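Local coordinates for GCN5-related N-acetyltransferase (Kribbella flavida, PDB 4IUS), which probably transfers an acyl group, such as acetyl from acetyl-coenzyme A, as a member of the GCN5-related N-acetyltransferase family, at residues A176-V188 with A210-W224. The protein carries 1 engineered substitution. Residues are numbered along the deposited sequence; the frame is centred on the assembly and turned at random.
With EDO (1,2-ethanediol), chain E; SO4 (sulfate ion), chain D.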
loop_
_atom_site.group_PDB
_atom_site.type_symbol
_atom_site.label_atom_id
_atom_site.label_comp_id
_atom_site.label_asym_id
_atom_site.label_seq_id
_atom_site.Cartn_x
_atom_site.Cartn_y
_atom_site.Cartn_z
ATOM N N ALA A 176 -11.114 -6.855 -2.159
ATOM C CA ALA A 176 -9.700 -6.610 -1.848
ATOM C C ALA A 176 -8.924 -6.670 -3.163
ATOM O O ALA A 176 -9.401 -7.231 -4.126
ATOM C CB ALA A 176 -9.151 -7.653 -0.856
ATOM N N ALA A 177 -7.758 -6.058 -3.167
ATOM C CA ALA A 177 -6.952 -5.956 -4.386
ATOM C C ALA A 177 -5.501 -6.237 -4.060
ATOM O O ALA A 177 -5.080 -6.140 -2.879
ATOM C CB ALA A 177 -7.087 -4.533 -4.929
ATOM N N TRP A 178 -4.731 -6.561 -5.096
ATOM C CA TRP A 178 -3.291 -6.690 -4.956
ATOM C C TRP A 178 -2.610 -5.824 -6.012
ATOM O O TRP A 178 -3.093 -5.664 -7.126
ATOM C CB TRP A 178 -2.833 -8.163 -5.061
ATOM C CG TRP A 178 -2.944 -8.834 -6.415
ATOM C CD1 TRP A 178 -1.958 -8.958 -7.358
ATOM C CD2 TRP A 178 -4.087 -9.574 -6.934
ATOM N NE1 TRP A 178 -2.407 -9.656 -8.425
ATOM C CE2 TRP A 178 -3.705 -10.049 -8.225
ATOM C CE3 TRP A 178 -5.386 -9.813 -6.491
ATOM C CZ2 TRP A 178 -4.569 -10.771 -9.021
ATOM C CZ3 TRP A 178 -6.247 -10.562 -7.302
ATOM C CH2 TRP A 178 -5.848 -11.010 -8.549
ATOM N N THR A 179 -1.465 -5.267 -5.650
ATOM C CA THR A 179 -0.695 -4.469 -6.541
ATOM C C THR A 179 0.146 -5.304 -7.500
ATOM O O THR A 179 0.408 -6.471 -7.252
ATOM C CB THR A 179 0.241 -3.489 -5.793
ATOM O OG1 THR A 179 1.204 -4.274 -5.078
ATOM C CG2 THR A 179 -0.529 -2.602 -4.850
ATOM N N ALA A 180 0.571 -4.676 -8.595
ATOM C CA ALA A 180 1.514 -5.284 -9.498
ATOM C C ALA A 180 2.708 -5.815 -8.709
ATOM O O ALA A 180 3.285 -5.129 -7.851
ATOM C CB ALA A 180 1.969 -4.274 -10.530
ATOM N N ILE A 181 3.167 -7.011 -9.064
ATOM C CA ILE A 181 4.272 -7.649 -8.374
ATOM C C ILE A 181 5.565 -6.913 -8.738
ATOM O O ILE A 181 5.753 -6.506 -9.888
ATOM C CB ILE A 181 4.335 -9.147 -8.703
ATOM C CG1 ILE A 181 3.287 -9.963 -7.936
ATOM C CG2 ILE A 181 5.744 -9.719 -8.451
ATOM C CD1 ILE A 181 1.816 -9.646 -8.087
ATOM N N ALA A 182 6.451 -6.788 -7.762
ATOM C CA ALA A 182 7.806 -6.274 -7.941
ATOM C C ALA A 182 8.718 -7.145 -7.080
ATOM O O ALA A 182 8.520 -7.249 -5.896
ATOM C CB ALA A 182 7.877 -4.807 -7.526
ATOM N N ASP A 183 9.729 -7.787 -7.676
ATOM C CA ASP A 183 10.621 -8.676 -6.909
ATOM C C ASP A 183 9.848 -9.700 -6.071
ATOM O O ASP A 183 10.201 -9.985 -4.924
ATOM C CB ASP A 183 11.572 -7.881 -5.949
ATOM C CG ASP A 183 12.514 -8.793 -5.134
ATOM O OD1 ASP A 183 13.151 -9.702 -5.732
ATOM O OD2 ASP A 183 12.650 -8.612 -3.873
ATOM N N GLY A 184 8.778 -10.234 -6.642
ATOM C CA GLY A 184 7.966 -11.232 -5.941
ATOM C C GLY A 184 7.039 -10.681 -4.860
ATOM O O GLY A 184 6.321 -11.447 -4.216
ATOM N N VAL A 185 7.048 -9.375 -4.649
ATOM C CA VAL A 185 6.299 -8.748 -3.589
ATOM C C VAL A 185 5.062 -8.075 -4.165
ATOM O O VAL A 185 5.111 -7.430 -5.206
ATOM C CB VAL A 185 7.151 -7.690 -2.839
ATOM C CG1 VAL A 185 6.364 -7.147 -1.671
ATOM C CG2 VAL A 185 8.475 -8.274 -2.385
ATOM N N THR A 186 3.946 -8.252 -3.450
ATOM C CA THR A 186 2.708 -7.530 -3.699
ATOM C C THR A 186 2.204 -6.919 -2.396
ATOM O O THR A 186 2.454 -7.455 -1.338
ATOM C CB THR A 186 1.619 -8.454 -4.307
ATOM O OG1 THR A 186 0.500 -7.649 -4.740
ATOM C CG2 THR A 186 1.140 -9.512 -3.327
ATOM N N GLU A 187 1.487 -5.801 -2.511
ATOM C CA GLU A 187 0.718 -5.214 -1.451
ATOM C C GLU A 187 -0.743 -5.561 -1.642
ATOM O O GLU A 187 -1.273 -5.333 -2.734
ATOM C CB GLU A 187 0.905 -3.702 -1.410
ATOM C CG GLU A 187 0.132 -3.093 -0.239
ATOM C CD GLU A 187 0.061 -1.577 -0.190
ATOM O OE1 GLU A 187 0.616 -0.952 -1.100
ATOM O OE2 GLU A 187 -0.541 -1.043 0.782
ATOM N N VAL A 188 -1.397 -6.056 -0.604
ATOM C CA VAL A 188 -2.836 -6.262 -0.602
ATOM C C VAL A 188 -3.450 -5.016 0.039
ATOM O O VAL A 188 -3.018 -4.578 1.120
ATOM C CB VAL A 188 -3.230 -7.559 0.123
ATOM C CG1 VAL A 188 -4.733 -7.660 0.265
ATOM C CG2 VAL A 188 -2.686 -8.755 -0.655
ATOM N N ALA A 210 -7.807 -12.533 -2.196
ATOM C CA ALA A 210 -6.935 -11.671 -2.995
ATOM C C ALA A 210 -5.450 -12.090 -2.824
ATOM O O ALA A 210 -4.700 -12.197 -3.796
ATOM C CB ALA A 210 -7.078 -10.201 -2.646
ATOM N N THR A 211 -5.061 -12.360 -1.570
ATOM C CA THR A 211 -3.698 -12.799 -1.300
ATOM C C THR A 211 -3.429 -14.113 -2.053
ATOM O O THR A 211 -2.386 -14.295 -2.688
ATOM C CB THR A 211 -3.434 -12.974 0.203
ATOM O OG1 THR A 211 -3.763 -11.772 0.879
ATOM C CG2 THR A 211 -1.961 -13.274 0.453
ATOM N N GLN A 212 -4.380 -15.042 -1.943
ATOM C CA GLN A 212 -4.227 -16.327 -2.587
ATOM C C GLN A 212 -4.081 -16.184 -4.080
ATOM O O GLN A 212 -3.245 -16.850 -4.687
ATOM C CB GLN A 212 -5.436 -17.196 -2.281
ATOM C CG GLN A 212 -5.329 -18.607 -2.829
ATOM C CD GLN A 212 -6.563 -19.399 -2.543
ATOM O OE1 GLN A 212 -7.637 -19.030 -2.974
ATOM N NE2 GLN A 212 -6.428 -20.420 -1.733
ATOM N N GLN A 213 -4.853 -15.308 -4.717
ATOM C CA GLN A 213 -4.703 -15.109 -6.135
ATOM C C GLN A 213 -3.384 -14.441 -6.533
ATOM O O GLN A 213 -2.758 -14.812 -7.545
ATOM C CB GLN A 213 -5.922 -14.336 -6.677
ATOM C CG GLN A 213 -7.254 -15.052 -6.472
ATOM C CD GLN A 213 -7.176 -16.485 -6.931
ATOM O OE1 GLN A 213 -6.891 -16.751 -8.093
ATOM N NE2 GLN A 213 -7.357 -17.432 -5.995
ATOM N N ALA A 214 -2.917 -13.495 -5.728
ATOM C CA ALA A 214 -1.632 -12.890 -5.972
ATOM C C ALA A 214 -0.530 -13.957 -6.006
ATOM O O ALA A 214 0.358 -13.909 -6.840
ATOM C CB ALA A 214 -1.329 -11.822 -4.910
ATOM N N PHE A 215 -0.613 -14.937 -5.091
ATOM C CA PHE A 215 0.359 -16.029 -5.071
ATOM C C PHE A 215 0.148 -17.035 -6.203
ATOM O O PHE A 215 1.118 -17.484 -6.829
ATOM C CB PHE A 215 0.246 -16.772 -3.759
ATOM C CG PHE A 215 0.660 -16.005 -2.511
ATOM C CD1 PHE A 215 1.580 -14.978 -2.536
ATOM C CD2 PHE A 215 0.151 -16.348 -1.290
ATOM C CE1 PHE A 215 1.987 -14.353 -1.366
ATOM C CE2 PHE A 215 0.553 -15.723 -0.116
ATOM C CZ PHE A 215 1.471 -14.737 -0.157
ATOM N N GLU A 216 -1.093 -17.422 -6.448
ATOM C CA GLU A 216 -1.383 -18.521 -7.387
ATOM C C GLU A 216 -1.324 -18.116 -8.833
ATOM O O GLU A 216 -0.859 -18.895 -9.663
ATOM C CB GLU A 216 -2.755 -19.107 -7.114
ATOM C CG GLU A 216 -2.855 -19.905 -5.841
ATOM C CD GLU A 216 -4.210 -20.619 -5.658
ATOM O OE1 GLU A 216 -5.164 -20.443 -6.488
ATOM O OE2 GLU A 216 -4.297 -21.375 -4.666
ATOM N N VAL A 217 -1.867 -16.941 -9.163
ATOM C CA VAL A 217 -1.857 -16.467 -10.547
ATOM C C VAL A 217 -0.970 -15.228 -10.778
ATOM O O VAL A 217 -0.523 -15.003 -11.889
ATOM C CB VAL A 217 -3.283 -16.224 -11.105
ATOM C CG1 VAL A 217 -4.063 -17.538 -11.170
ATOM C CG2 VAL A 217 -4.041 -15.170 -10.313
ATOM N N GLY A 218 -0.692 -14.458 -9.736
ATOM C CA GLY A 218 0.120 -13.244 -9.881
ATOM C C GLY A 218 1.620 -13.436 -9.812
ATOM O O GLY A 218 2.371 -12.514 -10.089
ATOM N N GLY A 219 2.050 -14.592 -9.326
ATOM C CA GLY A 219 3.486 -14.906 -9.188
ATOM C C GLY A 219 4.161 -14.328 -7.951
ATOM O O GLY A 219 5.408 -14.329 -7.835
ATOM N N ALA A 220 3.362 -13.825 -7.012
ATOM C CA ALA A 220 3.947 -13.226 -5.804
ATOM C C ALA A 220 4.488 -14.342 -4.910
ATOM O O ALA A 220 3.868 -15.426 -4.815
ATOM C CB ALA A 220 2.924 -12.395 -5.047
ATOM N N THR A 221 5.569 -14.034 -4.203
ATOM C CA THR A 221 6.098 -14.892 -3.143
ATOM C C THR A 221 6.032 -14.259 -1.743
ATOM O O THR A 221 6.347 -14.905 -0.744
ATOM C CB THR A 221 7.545 -15.298 -3.474
ATOM O OG1 THR A 221 8.367 -14.127 -3.494
ATOM C CG2 THR A 221 7.581 -16.018 -4.824
ATOM N N LEU A 222 5.633 -13.007 -1.686
ATOM C CA LEU A 222 5.451 -12.312 -0.422
ATOM C C LEU A 222 4.295 -11.315 -0.575
ATOM O O LEU A 222 4.298 -10.564 -1.590
ATOM C CB LEU A 222 6.739 -11.567 0.013
ATOM C CG LEU A 222 6.678 -10.792 1.320
ATOM C CD1 LEU A 222 6.485 -11.700 2.521
ATOM C CD2 LEU A 222 7.924 -9.899 1.486
ATOM N N ALA A 223 3.357 -11.240 0.386
ATOM C CA ALA A 223 2.280 -10.254 0.380
ATOM C C ALA A 223 2.353 -9.486 1.670
ATOM O O ALA A 223 2.606 -10.071 2.710
ATOM C CB ALA A 223 0.906 -10.917 0.240
ATOM N N TRP A 224 2.123 -8.171 1.608
ATOM C CA TRP A 224 2.063 -7.353 2.787
ATOM C C TRP A 224 0.885 -6.430 2.718
ATOM O O TRP A 224 0.355 -6.144 1.646
ATOM C CB TRP A 224 3.355 -6.580 3.041
ATOM C CG TRP A 224 3.653 -5.533 2.033
ATOM C CD1 TRP A 224 4.297 -5.684 0.812
ATOM C CD2 TRP A 224 3.256 -4.146 2.082
ATOM N NE1 TRP A 224 4.345 -4.486 0.141
ATOM C CE2 TRP A 224 3.752 -3.523 0.871
ATOM C CE3 TRP A 224 2.554 -3.361 3.011
ATOM C CZ2 TRP A 224 3.564 -2.165 0.611
ATOM C CZ3 TRP A 224 2.354 -2.000 2.713
ATOM C CH2 TRP A 224 2.839 -1.427 1.556
HETATM C C1 EDO E . 4.211 -3.756 -3.842
HETATM O O1 EDO E . 4.932 -3.370 -2.658
HETATM C C2 EDO E . 5.211 -3.999 -4.966
HETATM O O2 EDO E . 5.346 -2.833 -5.805
HETATM S S SO4 D . 11.755 -8.601 -10.691
HETATM O O1 SO4 D . 11.675 -9.883 -9.962
HETATM O O2 SO4 D . 10.646 -7.683 -10.328
HETATM O O3 SO4 D . 13.028 -7.912 -10.415
HETATM O O4 SO4 D . 11.723 -8.924 -12.121
#
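Glu187 lies across one face of the Trp224 indole, its CG 3.6 Å from the centroid of the six-membered ring and the carboxylate turned only 12° from the ring plane. A long, unbranched chain suits this place: with CG anti to the backbone N (chi1 -177°) and the rest extended, it runs flat over the ring. Val185 CG1 meets the ring edge at Trp224 CD1, 3.5 Å away, and at that edge NE1 donates to O1 of an ethanediol, probably from the crystallisation liquor. Were Trp224 replaced by an alanine, the Glu187 methylenes and Val185 CG1 would probably lose their apolar cover and the diol its N-H donor.

Beneath these side chains the strands pair in parallel: Thr186 N donates to Leu222 O (3.0 Å), and Trp224 N returns a bond to Thr186 O. With helix 202-216 as the crossover between them, strands 185-193 and 222-225 form a beta-alpha-beta unit within the GNAT fold. On the helix side of the sheet small residues permit close packing, the axes of 176-179 and 210-216 approaching to 7.9 Å. Ala176 CB touches Ala210 CB at 3.7 Å, and Ala214 CB sits over the five-membered ring of Trp178, whose NE1 bonds to Pro158 O. The same methyl meets Thr186 CG2, while Thr186 OG1 donates to Thr179 O; threonine thus offers a methyl to the helix and a hydroxyl to the neighbouring strand.

Toward the turn 182-185 the packing gives way to a more exposed margin. There Gly184 O takes two backbone donors, Thr221 N at 2.7 Å and Leu222 N at 3.1 Å; Gly184, its phi positive (76°), passes close by Thr221 OG1, which bonds to Arg9. On this solvent side Asp183 contributes its backbone N to O2 of a sulfate, probably also from the liquor.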